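Local structure of cellobiose 2-epimerase (5ZIG) at residues V309-A321 with W360-A372. The protein probably catalyses the reversible epimerization of cellobiose to 4-O-beta-D-glucopyranosyl-D-mannose. Residues are numbered along the deposited sequence; the frame is centred on the assembly and turned at random.
Sequences VDRARVWWVQAEA and WFWAVTPEGSPLA
The six-membered ring of Trp-315 drives its edge into one face of the Trp-362 indole, an edge-to-face pair with planes at 51° and CZ3 of Trp-315 3.4 Å from CE3 of Trp-362. At the Trp-315 edge, near its plane, sit CE3 of Trp-360, 3.9 Å from CD1 of Trp-315, and the carbonyl O of Trp-362; one face lies against CB of Trp-316, and Lys-381 adds a cation-pi contact. Trp-362 also stacks with Tyr-374. The Trp-362 indole lies alongside Val-314 because its CG is placed opposite the backbone N (chi1 175°), and CG1 of Val-314 is 4.0 Å from NE1 of Trp-362. A leucine in place of Trp-362 would probably leave the Trp-315 edge without an aromatic face and open a gap beside Val-314. Farther along, Pro-366 covers one face of the Arg-313 guanidinium, with CB of Pro-366 3.9 Å from CZ of Arg-313. That group is kept from turning by NH1 of Arg-313 bonding to O of Arg-311 at 2.7 Å and NE to Ser-298. Between the strands, Arg-313 and Val-364 exchange two backbone hydrogen bonds, N of each to O of the other, and Trp-315 N gives a nearly straight one (173°) to Trp-362 O. This antiparallel pairing puts 363-364 at the edge of a four-stranded sheet, where strand 309-314 runs directly into helix 315-332, one of the helices of the (alpha/alpha)6 barrel characteristic of the N-acylglucosamine 2-epimerase family.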
loop_
_atom_site.group_PDB
_atom_site.type_symbol
_atom_site.label_atom_id
_atom_site.label_comp_id
_atom_site.label_asym_id
_atom_site.label_seq_id
_atom_site.Cartn_x
_atom_site.Cartn_y
_atom_site.Cartn_z
ATOM N N VAL A 309 13.361 -18.715 -5.058
ATOM C CA VAL A 309 12.911 -17.641 -4.179
ATOM C C VAL A 309 13.846 -16.454 -4.328
ATOM O O VAL A 309 15.073 -16.608 -4.268
ATOM C CB VAL A 309 12.835 -18.096 -2.706
ATOM C CG1 VAL A 309 12.367 -16.939 -1.815
ATOM C CG2 VAL A 309 11.904 -19.282 -2.561
ATOM N N ASP A 310 13.266 -15.278 -4.540
ATOM C CA ASP A 310 14.017 -14.032 -4.438
ATOM C C ASP A 310 14.136 -13.711 -2.953
ATOM O O ASP A 310 13.143 -13.356 -2.309
ATOM C CB ASP A 310 13.321 -12.908 -5.202
ATOM C CG ASP A 310 14.028 -11.570 -5.048
ATOM O OD1 ASP A 310 15.105 -11.529 -4.443
ATOM O OD2 ASP A 310 13.518 -10.541 -5.541
ATOM N N ARG A 311 15.335 -13.854 -2.404
ATOM C CA ARG A 311 15.496 -13.714 -0.968
ATOM C C ARG A 311 15.862 -12.303 -0.570
ATOM O O ARG A 311 16.204 -12.063 0.596
ATOM C CB ARG A 311 16.526 -14.722 -0.458
ATOM C CG ARG A 311 16.022 -16.147 -0.577
ATOM C CD ARG A 311 17.141 -17.164 -0.558
ATOM N NE ARG A 311 16.602 -18.520 -0.481
ATOM C CZ ARG A 311 16.756 -19.436 -1.434
ATOM N NH1 ARG A 311 17.436 -19.137 -2.524
ATOM N NH2 ARG A 311 16.238 -20.648 -1.294
ATOM N N ALA A 312 15.798 -11.366 -1.511
ATOM C CA ALA A 312 15.947 -9.964 -1.163
ATOM C C ALA A 312 14.954 -9.594 -0.071
ATOM O O ALA A 312 13.776 -9.966 -0.121
ATOM C CB ALA A 312 15.738 -9.073 -2.387
ATOM N N ARG A 313 15.441 -8.861 0.890
ATOM C CA ARG A 313 14.670 -8.362 1.962
ATOM C C ARG A 313 14.335 -6.940 1.583
ATOM O O ARG A 313 15.094 -6.065 1.790
ATOM C CB ARG A 313 15.420 -8.448 3.282
ATOM C CG ARG A 313 15.077 -9.635 4.125
ATOM C CD ARG A 313 15.086 -10.916 3.380
ATOM N NE ARG A 313 15.015 -12.053 4.227
ATOM C CZ ARG A 313 15.155 -13.293 3.851
ATOM N NH1 ARG A 313 15.356 -13.621 2.598
ATOM N NH2 ARG A 313 15.088 -14.234 4.739
ATOM N N VAL A 314 13.137 -6.795 1.045
ATOM C CA VAL A 314 12.577 -5.559 0.535
ATOM C C VAL A 314 11.771 -4.765 1.555
ATOM O O VAL A 314 10.995 -5.295 2.268
ATOM C CB VAL A 314 11.779 -5.854 -0.746
ATOM C CG1 VAL A 314 11.063 -4.640 -1.266
ATOM C CG2 VAL A 314 12.675 -6.423 -1.806
ATOM N N TRP A 315 12.023 -3.494 1.614
ATOM C CA TRP A 315 11.407 -2.577 2.534
ATOM C C TRP A 315 9.884 -2.709 2.801
ATOM O O TRP A 315 9.540 -2.866 3.930
ATOM C CB TRP A 315 11.879 -1.122 2.328
ATOM C CG TRP A 315 10.920 -0.217 1.717
ATOM C CD1 TRP A 315 10.133 0.647 2.335
ATOM C CD2 TRP A 315 10.505 -0.241 0.378
ATOM N NE1 TRP A 315 9.301 1.237 1.478
ATOM C CE2 TRP A 315 9.513 0.702 0.247
ATOM C CE3 TRP A 315 10.921 -0.930 -0.747
ATOM C CZ2 TRP A 315 8.928 0.976 -0.967
ATOM C CZ3 TRP A 315 10.352 -0.673 -1.908
ATOM C CH2 TRP A 315 9.356 0.276 -2.026
ATOM N N TRP A 316 9.053 -2.785 1.769
ATOM C CA TRP A 316 7.632 -2.780 1.914
ATOM C C TRP A 316 7.115 -4.076 2.434
ATOM O O TRP A 316 6.187 -4.092 3.134
ATOM C CB TRP A 316 6.935 -2.322 0.625
ATOM C CG TRP A 316 6.878 -3.296 -0.431
ATOM C CD1 TRP A 316 7.771 -3.484 -1.378
ATOM C CD2 TRP A 316 5.852 -4.237 -0.659
ATOM N NE1 TRP A 316 7.402 -4.465 -2.181
ATOM C CE2 TRP A 316 6.202 -4.947 -1.773
ATOM C CE3 TRP A 316 4.657 -4.539 -0.029
ATOM C CZ2 TRP A 316 5.429 -5.941 -2.259
ATOM C CZ3 TRP A 316 3.892 -5.526 -0.527
ATOM C CH2 TRP A 316 4.280 -6.218 -1.610
ATOM N N VAL A 317 7.767 -5.140 2.076
ATOM C CA VAL A 317 7.421 -6.449 2.468
ATOM C C VAL A 317 7.564 -6.596 4.009
ATOM O O VAL A 317 6.746 -7.182 4.646
ATOM C CB VAL A 317 8.299 -7.436 1.698
ATOM C CG1 VAL A 317 8.167 -8.838 2.186
ATOM C CG2 VAL A 317 8.003 -7.393 0.223
ATOM N N GLN A 318 8.636 -6.032 4.551
ATOM C CA GLN A 318 8.913 -6.106 5.962
ATOM C C GLN A 318 7.918 -5.242 6.686
ATOM O O GLN A 318 7.366 -5.646 7.671
ATOM C CB GLN A 318 10.362 -5.715 6.293
ATOM C CG GLN A 318 11.406 -6.376 5.459
ATOM C CD GLN A 318 11.217 -7.854 5.216
ATOM O OE1 GLN A 318 11.027 -8.615 6.096
ATOM N NE2 GLN A 318 11.343 -8.248 3.974
ATOM N N ALA A 319 7.709 -4.059 6.144
ATOM C CA ALA A 319 6.785 -3.139 6.687
ATOM C C ALA A 319 5.409 -3.762 6.764
ATOM O O ALA A 319 4.787 -3.718 7.772
ATOM C CB ALA A 319 6.741 -1.892 5.876
ATOM N N GLU A 320 4.964 -4.356 5.680
ATOM C CA GLU A 320 3.626 -4.942 5.685
ATOM C C GLU A 320 3.555 -6.166 6.577
ATOM O O GLU A 320 2.502 -6.448 7.158
ATOM C CB GLU A 320 3.194 -5.312 4.266
ATOM C CG GLU A 320 3.007 -4.118 3.360
ATOM C CD GLU A 320 2.062 -3.134 3.949
ATOM O OE1 GLU A 320 1.158 -3.577 4.698
ATOM O OE2 GLU A 320 2.219 -1.926 3.681
ATOM N N ALA A 321 4.646 -6.924 6.660
ATOM C CA ALA A 321 4.679 -8.050 7.578
ATOM C C ALA A 321 4.528 -7.575 9.017
ATOM O O ALA A 321 3.867 -8.237 9.821
ATOM C CB ALA A 321 5.965 -8.845 7.382
ATOM N N TRP A 360 14.831 4.726 4.314
ATOM C CA TRP A 360 15.022 3.317 4.329
ATOM C C TRP A 360 15.559 2.781 3.010
ATOM O O TRP A 360 15.224 3.259 1.979
ATOM C CB TRP A 360 13.702 2.590 4.623
ATOM C CG TRP A 360 12.989 2.804 5.961
ATOM C CD1 TRP A 360 13.183 3.785 6.858
ATOM C CD2 TRP A 360 11.947 2.014 6.498
ATOM N NE1 TRP A 360 12.373 3.675 7.883
ATOM C CE2 TRP A 360 11.599 2.576 7.713
ATOM C CE3 TRP A 360 11.283 0.890 6.077
ATOM C CZ2 TRP A 360 10.614 2.044 8.506
ATOM C CZ3 TRP A 360 10.325 0.375 6.871
ATOM C CH2 TRP A 360 10.000 0.950 8.063
ATOM N N PHE A 361 16.450 1.812 3.063
ATOM C CA PHE A 361 16.884 1.142 1.850
ATOM C C PHE A 361 15.698 0.468 1.171
ATOM O O PHE A 361 14.746 0.043 1.827
ATOM C CB PHE A 361 17.977 0.134 2.178
ATOM C CG PHE A 361 19.275 0.782 2.633
ATOM C CD1 PHE A 361 19.827 0.502 3.887
ATOM C CD2 PHE A 361 19.931 1.687 1.811
ATOM C CE1 PHE A 361 21.020 1.112 4.295
ATOM C CE2 PHE A 361 21.121 2.296 2.213
ATOM C CZ PHE A 361 21.667 2.004 3.454
ATOM N N TRP A 362 15.734 0.418 -0.170
ATOM C CA TRP A 362 14.763 -0.396 -0.901
ATOM C C TRP A 362 14.831 -1.861 -0.472
ATOM O O TRP A 362 13.801 -2.532 -0.361
ATOM C CB TRP A 362 15.013 -0.284 -2.408
ATOM C CG TRP A 362 14.127 -1.186 -3.214
ATOM C CD1 TRP A 362 14.227 -2.545 -3.350
ATOM C CD2 TRP A 362 13.013 -0.785 -4.020
ATOM N NE1 TRP A 362 13.234 -3.014 -4.171
ATOM C CE2 TRP A 362 12.478 -1.954 -4.604
ATOM C CE3 TRP A 362 12.425 0.452 -4.312
ATOM C CZ2 TRP A 362 11.367 -1.931 -5.441
ATOM C CZ3 TRP A 362 11.311 0.475 -5.146
ATOM C CH2 TRP A 362 10.796 -0.714 -5.700
ATOM N N ALA A 363 16.043 -2.378 -0.260
ATOM C CA ALA A 363 16.236 -3.789 0.043
ATOM C C ALA A 363 17.646 -4.036 0.578
ATOM O O ALA A 363 18.591 -3.290 0.293
ATOM C CB ALA A 363 15.975 -4.663 -1.187
ATOM N N VAL A 364 17.753 -5.097 1.380
ATOM C CA VAL A 364 19.017 -5.569 1.920
ATOM C C VAL A 364 19.080 -7.087 1.780
ATOM O O VAL A 364 18.078 -7.751 1.511
ATOM C CB VAL A 364 19.197 -5.116 3.382
ATOM C CG1 VAL A 364 19.266 -3.603 3.490
ATOM C CG2 VAL A 364 17.974 -5.584 4.179
ATOM N N THR A 365 20.275 -7.636 1.961
ATOM C CA THR A 365 20.433 -9.086 1.925
ATOM C C THR A 365 19.797 -9.675 3.179
ATOM O O THR A 365 19.525 -8.944 4.133
ATOM C CB THR A 365 21.917 -9.471 1.865
ATOM O OG1 THR A 365 22.583 -8.977 3.033
ATOM C CG2 THR A 365 22.563 -8.860 0.641
ATOM N N PRO A 366 19.538 -10.991 3.207
ATOM C CA PRO A 366 19.010 -11.594 4.446
ATOM C C PRO A 366 19.862 -11.259 5.650
ATOM O O PRO A 366 19.353 -11.167 6.777
ATOM C CB PRO A 366 19.026 -13.101 4.147
ATOM C CG PRO A 366 19.041 -13.195 2.654
ATOM C CD PRO A 366 19.803 -12.011 2.172
ATOM N N GLU A 367 21.155 -11.027 5.422
ATOM C CA GLU A 367 22.079 -10.600 6.462
ATOM C C GLU A 367 21.954 -9.119 6.813
ATOM O O GLU A 367 22.403 -8.722 7.893
ATOM C CB GLU A 367 23.515 -10.914 6.026
ATOM C CG GLU A 367 23.806 -12.407 5.842
ATOM C CD GLU A 367 23.131 -12.992 4.609
ATOM O OE1 GLU A 367 22.835 -12.220 3.673
ATOM O OE2 GLU A 367 22.877 -14.215 4.581
ATOM N N GLY A 368 21.390 -8.288 5.933
ATOM C CA GLY A 368 21.259 -6.864 6.187
ATOM C C GLY A 368 22.150 -5.936 5.370
ATOM O O GLY A 368 22.162 -4.727 5.632
ATOM N N SER A 369 22.876 -6.442 4.401
ATOM C CA SER A 369 23.714 -5.554 3.603
ATOM C C SER A 369 22.852 -4.856 2.554
ATOM O O SER A 369 22.051 -5.520 1.889
ATOM C CB SER A 369 24.845 -6.338 2.939
ATOM O OG SER A 369 25.776 -5.461 2.329
ATOM N N PRO A 370 22.948 -3.530 2.412
ATOM C CA PRO A 370 22.058 -2.838 1.472
ATOM C C PRO A 370 22.405 -3.232 0.053
ATOM O O PRO A 370 23.574 -3.380 -0.290
ATOM C CB PRO A 370 22.327 -1.350 1.734
ATOM C CG PRO A 370 23.046 -1.305 3.018
ATOM C CD PRO A 370 23.821 -2.583 3.119
ATOM N N LEU A 371 21.361 -3.469 -0.743
ATOM C CA LEU A 371 21.494 -3.808 -2.155
ATOM C C LEU A 371 21.737 -2.556 -2.980
ATOM O O LEU A 371 20.994 -1.577 -2.866
ATOM C CB LEU A 371 20.224 -4.492 -2.671
ATOM C CG LEU A 371 20.172 -6.012 -2.760
ATOM C CD1 LEU A 371 19.964 -6.624 -1.397
ATOM C CD2 LEU A 371 19.071 -6.439 -3.740
ATOM N N ALA A 372 22.740 -2.612 -3.845
ATOM C CA ALA A 372 23.073 -1.505 -4.730
ATOM C C ALA A 372 22.222 -1.538 -6.001
ATOM O O ALA A 372 21.672 -2.574 -6.387
ATOM C CB ALA A 372 24.552 -1.551 -5.097
#